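Local coordinates for protein ferredoxin, 2Fe-2S (Aquifex aeolicus, PDB 1M2D) that carries a single [2Fe-2S] cluster on a thioredoxin-like fold and transfers electrons as a homodimeric ferredoxin, at residues P79-E84 / E97-S102; V72-V77 / E87-G92. The protein carries 1 engineered substitution. All blocks are in the same frame, centred on the assembly; numbering follows the deposited sequence.

Contact 1 (P79-E84 / E97-S102); sequences PEDVDE and ERLVIS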
loop_
_atom_site.group_PDB
_atom_site.type_symbol
_atom_site.label_atom_id
_atom_site.label_comp_id
_atom_site.label_asym_id
_atom_site.label_seq_id
_atom_site.Cartn_x
_atom_site.Cartn_y
_atom_site.Cartn_z
ATOM N N PRO A 79 -1.641 -12.888 13.691
ATOM C CA PRO A 79 -2.901 -12.251 14.111
ATOM C C PRO A 79 -2.895 -11.850 15.583
ATOM O O PRO A 79 -3.429 -10.780 15.949
ATOM C CB PRO A 79 -3.942 -13.314 13.755
ATOM C CG PRO A 79 -3.319 -14.027 12.615
ATOM C CD PRO A 79 -1.863 -14.154 12.982
ATOM N N GLU A 80 -2.249 -12.626 16.433
ATOM C CA GLU A 80 -2.148 -12.347 17.864
ATOM C C GLU A 80 -1.319 -11.118 18.183
ATOM O O GLU A 80 -1.364 -10.636 19.310
ATOM C CB GLU A 80 -1.509 -13.541 18.609
ATOM C CG GLU A 80 -2.345 -14.797 18.552
ATOM C CD GLU A 80 -2.235 -15.690 17.347
ATOM O OE1 GLU A 80 -1.661 -15.371 16.308
ATOM O OE2 GLU A 80 -2.799 -16.814 17.435
ATOM N N ASP A 81 -0.554 -10.590 17.224
ATOM C CA ASP A 81 0.225 -9.394 17.420
ATOM C C ASP A 81 -0.545 -8.134 17.027
ATOM O O ASP A 81 -0.055 -7.030 17.339
ATOM C CB ASP A 81 1.472 -9.438 16.521
ATOM C CG ASP A 81 2.370 -10.567 16.933
ATOM O OD1 ASP A 81 2.638 -10.703 18.164
ATOM O OD2 ASP A 81 2.870 -11.259 16.039
ATOM N N VAL A 82 -1.658 -8.250 16.357
ATOM C CA VAL A 82 -2.339 -7.065 15.838
ATOM C C VAL A 82 -2.776 -6.153 16.995
ATOM O O VAL A 82 -2.639 -4.938 16.900
ATOM C CB VAL A 82 -3.489 -7.479 14.928
ATOM C CG1 VAL A 82 -4.376 -6.272 14.610
ATOM C CG2 VAL A 82 -2.908 -8.096 13.649
ATOM N N ASP A 83 -3.254 -6.716 18.106
ATOM C CA ASP A 83 -3.658 -5.845 19.187
ATOM C C ASP A 83 -2.513 -4.975 19.697
ATOM O O ASP A 83 -2.707 -3.806 19.952
ATOM C CB ASP A 83 -4.170 -6.642 20.370
ATOM C CG ASP A 83 -5.539 -7.196 20.154
ATOM O OD1 ASP A 83 -6.254 -6.765 19.253
ATOM O OD2 ASP A 83 -5.657 -8.086 21.021
ATOM N N GLU A 84 -1.323 -5.571 19.844
ATOM C CA GLU A 84 -0.195 -4.774 20.354
ATOM C C GLU A 84 0.140 -3.696 19.371
ATOM O O GLU A 84 0.455 -2.546 19.746
ATOM C CB GLU A 84 1.001 -5.674 20.660
ATOM C CG GLU A 84 2.088 -4.934 21.377
ATOM C CD GLU A 84 3.355 -5.717 21.708
ATOM O OE1 GLU A 84 3.397 -6.931 21.462
ATOM O OE2 GLU A 84 4.307 -5.115 22.245
ATOM N N GLU A 97 8.774 -2.784 18.703
ATOM C CA GLU A 97 10.167 -2.994 18.320
ATOM C C GLU A 97 10.475 -4.398 17.909
ATOM O O GLU A 97 11.232 -4.615 16.936
ATOM C CB GLU A 97 11.077 -2.619 19.512
ATOM C CG GLU A 97 12.520 -2.569 19.177
ATOM C CD GLU A 97 13.376 -2.029 20.314
ATOM O OE1 GLU A 97 14.593 -2.008 20.020
ATOM O OE2 GLU A 97 12.929 -1.637 21.338
ATOM N N ARG A 98 9.924 -5.396 18.616
ATOM C CA ARG A 98 10.306 -6.777 18.374
ATOM C C ARG A 98 9.921 -7.267 16.965
ATOM O O ARG A 98 10.488 -8.264 16.531
ATOM C CB ARG A 98 9.708 -7.677 19.410
ATOM C CG ARG A 98 8.231 -7.771 19.380
ATOM C CD ARG A 98 7.705 -8.687 20.521
ATOM N NE ARG A 98 6.259 -8.596 20.526
ATOM C CZ ARG A 98 5.460 -9.343 19.767
ATOM N NH1 ARG A 98 5.900 -10.327 18.992
ATOM N NH2 ARG A 98 4.148 -9.121 19.809
ATOM N N LEU A 99 8.986 -6.625 16.303
ATOM C CA LEU A 99 8.539 -7.041 14.963
ATOM C C LEU A 99 9.089 -6.206 13.866
ATOM O O LEU A 99 8.843 -6.453 12.677
ATOM C CB LEU A 99 7.001 -7.053 14.920
ATOM C CG LEU A 99 6.354 -8.098 15.831
ATOM C CD1 LEU A 99 4.840 -7.916 15.756
ATOM C CD2 LEU A 99 6.735 -9.497 15.492
ATOM N N VAL A 100 9.839 -5.143 14.154
ATOM C CA VAL A 100 10.329 -4.251 13.115
ATOM C C VAL A 100 11.410 -4.904 12.296
ATOM O O VAL A 100 12.386 -5.423 12.848
ATOM C CB VAL A 100 10.845 -2.920 13.735
ATOM C CG1 VAL A 100 11.501 -2.030 12.707
ATOM C CG2 VAL A 100 9.728 -2.189 14.449
ATOM N N ILE A 101 11.290 -4.820 10.967
ATOM C CA ILE A 101 12.362 -5.173 10.065
ATOM C C ILE A 101 13.021 -3.961 9.416
ATOM O O ILE A 101 14.167 -4.120 9.001
ATOM C CB ILE A 101 11.896 -6.252 9.083
ATOM C CG1 ILE A 101 10.815 -5.766 8.143
ATOM C CG2 ILE A 101 11.521 -7.513 9.854
ATOM C CD1 ILE A 101 10.318 -6.795 7.127
ATOM N N SER A 102 12.390 -2.819 9.335
ATOM C CA SER A 102 13.012 -1.614 8.845
ATOM C C SER A 102 12.280 -0.415 9.383
ATOM O O SER A 102 11.060 -0.450 9.527
ATOM C CB SER A 102 13.004 -1.481 7.320
ATOM O OG SER A 102 13.692 -0.287 6.968
HETATM O O HOH W 1 4.956 -12.573 17.251
HETATM O O HOH W 2 6.601 -6.357 22.327
#
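Asp-81 and Leu-99 make the closest backbone approach, 9.0 Å between their CA atoms, so side chains alone join the start of helix 82-91 to the 3-10 turn 97-99. Arg-98 reaches across with its chain extended from CG to NE and puts NH2 between two carboxylates. Arg-98 NH2 donates to Asp-81 OD1 at 2.7 Å, nearly straight at 172°, and to Glu-84 OE1 at 2.8 Å. Both oxygens lie in the guanidinium plane, but OD1 is met from above its own carboxylate plane, whereas OE1 is approached almost along its C-O bond. Two waters extend the network at the guanidinium edge: one links Asp-81 OD2 to Arg-98 NH1, the other Glu-84 OE2 to Arg-98 NE. Leu-99 backs the charged group: its CG lies over one face of the Arg-98 guanidinium, off toward the rim, and Leu-99 CD1 packs 3.8 Å from Asp-81 CB. With an asparagine here, Arg-98 would probably keep Glu-84 as its sole charged mate in this network, and its NH2 would be held less firmly. Asp-81 OD2 also accepts from the backbone N of Lys-78, just ahead of the helix. On the helix's other flank Val-82 packs on Ala-33 and Phe-34 of helix 27-40, while Leu-99 leans on Tyr-74 of strand 72-74.

Contact 2 (V72-V77 / E87-G92); sequences VWYGQV and EKHLKG
His-89, near the end of helix 82-91, meets Tyr-74 and Val-72 of strand 72-74, a helix-on-sheet contact in the thioredoxin-like fold. These three buried residues account for the whole interface of 116 Å², and His-89 gives the greatest share. The backbones stay well separated, with 9.9 Å between the CA atoms of Val-72 and His-89, so the gap is spanned by side chains. The imidazole is carried toward the strand because CG of His-89 stands anti to the backbone N (chi1 -173°). Tyr-74 sends its phenol to meet it, and the two rings join through a short hydrogen bond between Tyr-74 OH and His-89 ND1, whose proton could belong to either. The bond lies near the planes of both rings. They meet rim to rim, neither over the other's face, with centroids 5.8 Å apart and planes at 71°; the pair is therefore held by the polar link and not by stacking. Val-72 approaches His-89 from the opposite direction: Val-72 CB lies 3.9 Å from His-89 CE1, and Val-72 CG1 also lies over one face of the Tyr-74 ring, off toward the rim. The valine thus touches both rings, the imidazole at CE1 and the phenol over one face. Second partners fix both polar groups: Asp-70 OD2 bonds to His-89 NE2, so both imidazole nitrogens are engaged and the ring's rotation is restrained, while Val-96 N bonds to Tyr-74 OH. On the sheet, Val-67 of strand 65-68 touches His-89, and Val-100 packs against Val-72 and Tyr-74. The tyrosine side chain remains about 11 Å from the iron-sulfur cluster, so this is core packing and not a cluster ligand site. At its centre, Tyr-74 OH lies just 2.6 Å from His-89 ND1.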
loop_
_atom_site.group_PDB
_atom_site.type_symbol
_atom_site.label_atom_id
_atom_site.label_comp_id
_atom_site.label_asym_id
_atom_site.label_seq_id
_atom_site.Cartn_x
_atom_site.Cartn_y
_atom_site.Cartn_z
ATOM N N VAL A 72 7.459 2.412 9.014
ATOM C CA VAL A 72 7.823 1.255 9.814
ATOM C C VAL A 72 7.392 0.006 9.081
ATOM O O VAL A 72 6.206 -0.172 8.751
ATOM C CB VAL A 72 7.153 1.311 11.189
ATOM C CG1 VAL A 72 7.349 0.026 11.937
ATOM C CG2 VAL A 72 7.689 2.497 11.977
ATOM N N TRP A 73 8.335 -0.875 8.806
ATOM C CA TRP A 73 8.094 -2.186 8.202
ATOM C C TRP A 73 8.169 -3.218 9.296
ATOM O O TRP A 73 9.181 -3.325 9.990
ATOM C CB TRP A 73 9.136 -2.514 7.121
ATOM C CG TRP A 73 9.039 -1.633 5.893
ATOM C CD1 TRP A 73 9.127 -0.288 5.801
ATOM C CD2 TRP A 73 8.827 -2.124 4.552
ATOM N NE1 TRP A 73 8.977 0.112 4.499
ATOM C CE2 TRP A 73 8.784 -0.994 3.714
ATOM C CE3 TRP A 73 8.651 -3.383 4.005
ATOM C CZ2 TRP A 73 8.577 -1.120 2.347
ATOM C CZ3 TRP A 73 8.459 -3.517 2.627
ATOM C CH2 TRP A 73 8.429 -2.369 1.822
ATOM N N TYR A 74 7.102 -3.994 9.440
ATOM C CA TYR A 74 7.022 -5.138 10.322
ATOM C C TYR A 74 7.133 -6.416 9.524
ATOM O O TYR A 74 6.602 -6.514 8.419
ATOM C CB TYR A 74 5.679 -5.110 11.045
ATOM C CG TYR A 74 5.443 -4.028 12.046
ATOM C CD1 TYR A 74 4.407 -3.107 11.916
ATOM C CD2 TYR A 74 6.245 -3.961 13.189
ATOM C CE1 TYR A 74 4.189 -2.128 12.863
ATOM C CE2 TYR A 74 5.985 -3.004 14.151
ATOM C CZ TYR A 74 4.961 -2.097 13.991
ATOM O OH TYR A 74 4.709 -1.171 14.923
ATOM N N GLY A 75 7.749 -7.418 10.157
ATOM C CA GLY A 75 7.765 -8.770 9.645
ATOM C C GLY A 75 7.278 -9.772 10.651
ATOM O O GLY A 75 7.148 -9.476 11.850
ATOM N N GLN A 76 6.976 -10.951 10.154
ATOM C CA GLN A 76 6.562 -12.086 10.975
ATOM C C GLN A 76 5.319 -11.810 11.788
ATOM O O GLN A 76 5.164 -12.330 12.891
ATOM C CB GLN A 76 7.684 -12.603 11.891
ATOM C CG GLN A 76 8.953 -12.846 11.129
ATOM C CD GLN A 76 9.972 -13.328 12.168
ATOM O OE1 GLN A 76 10.250 -14.474 12.262
ATOM N NE2 GLN A 76 10.462 -12.385 12.984
ATOM N N VAL A 77 4.434 -10.937 11.283
ATOM C CA VAL A 77 3.293 -10.552 12.081
ATOM C C VAL A 77 2.284 -11.698 12.170
ATOM O O VAL A 77 1.898 -12.275 11.157
ATOM C CB VAL A 77 2.625 -9.299 11.507
ATOM C CG1 VAL A 77 1.461 -8.849 12.370
ATOM C CG2 VAL A 77 3.642 -8.184 11.339
ATOM N N GLU A 87 -2.568 -0.963 19.732
ATOM C CA GLU A 87 -2.482 -0.225 20.982
ATOM C C GLU A 87 -1.253 0.627 21.060
ATOM O O GLU A 87 -1.297 1.866 21.320
ATOM C CB GLU A 87 -2.513 -1.234 22.138
ATOM C CG GLU A 87 -3.765 -2.078 22.225
ATOM C CD GLU A 87 -5.065 -1.329 22.351
ATOM O OE1 GLU A 87 -5.171 -0.511 23.301
ATOM O OE2 GLU A 87 -6.013 -1.423 21.558
ATOM N N LYS A 88 -0.111 0.012 20.862
ATOM C CA LYS A 88 1.154 0.674 21.128
ATOM C C LYS A 88 1.519 1.652 20.031
ATOM O O LYS A 88 2.011 2.758 20.285
ATOM C CB LYS A 88 2.279 -0.343 21.342
ATOM C CG LYS A 88 2.137 -1.248 22.570
ATOM C CD LYS A 88 2.109 -0.414 23.874
ATOM C CE LYS A 88 2.220 -1.306 25.088
ATOM N NZ LYS A 88 1.604 -0.663 26.271
ATOM N N HIS A 89 1.327 1.255 18.765
ATOM C CA HIS A 89 1.750 2.043 17.615
ATOM C C HIS A 89 0.601 2.870 17.045
ATOM O O HIS A 89 0.735 4.122 16.991
ATOM C CB HIS A 89 2.406 1.102 16.584
ATOM C CG HIS A 89 3.021 1.841 15.443
ATOM N ND1 HIS A 89 3.602 1.129 14.410
ATOM C CD2 HIS A 89 3.194 3.136 15.164
ATOM C CE1 HIS A 89 4.084 2.026 13.561
ATOM N NE2 HIS A 89 3.820 3.258 13.992
ATOM N N LEU A 90 -0.468 2.250 16.604
ATOM C CA LEU A 90 -1.469 3.056 15.862
ATOM C C LEU A 90 -2.134 4.040 16.796
ATOM O O LEU A 90 -2.427 5.146 16.336
ATOM C CB LEU A 90 -2.479 2.143 15.167
ATOM C CG LEU A 90 -1.849 1.135 14.228
ATOM C CD1 LEU A 90 -2.965 0.363 13.514
ATOM C CD2 LEU A 90 -0.913 1.739 13.231
ATOM N N LYS A 91 -2.358 3.676 18.065
ATOM C CA LYS A 91 -2.950 4.613 19.001
ATOM C C LYS A 91 -1.855 5.326 19.806
ATOM O O LYS A 91 -1.956 6.513 19.976
ATOM C CB LYS A 91 -3.871 3.897 19.975
ATOM C CG LYS A 91 -5.145 3.431 19.278
ATOM C CD LYS A 91 -5.898 2.657 20.320
ATOM C CE LYS A 91 -7.301 2.490 19.813
ATOM N NZ LYS A 91 -8.058 1.965 21.006
ATOM N N GLY A 92 -0.849 4.612 20.297
ATOM C CA GLY A 92 0.161 5.132 21.199
ATOM C C GLY A 92 1.325 5.839 20.548
ATOM O O GLY A 92 2.091 6.510 21.253
#

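From the N terminus the chain lays down strands 4-9, 48-53 and 65-68, with two helices among them, before it reaches strand 72-74, in the first segment of contact 2, and then enters helix 82-91 by way of 79-84, the first segment of contact 1. The end of that helix closes contact 2 after 9 intervening residues; 97-102 closes contact 1 after 12. Their segments alternate, so the two loops cross. Both contacts use helix 82-91 and reach the same sheet, where strands 72-74 and 100-102 are neighbours. Their centres lie about 5 Å apart, and two probable hydrogen bonds join them: Ile-101 N to Trp-73 O at 2.8 Å and Ser-102 O to Trp-73 N at 2.9 Å.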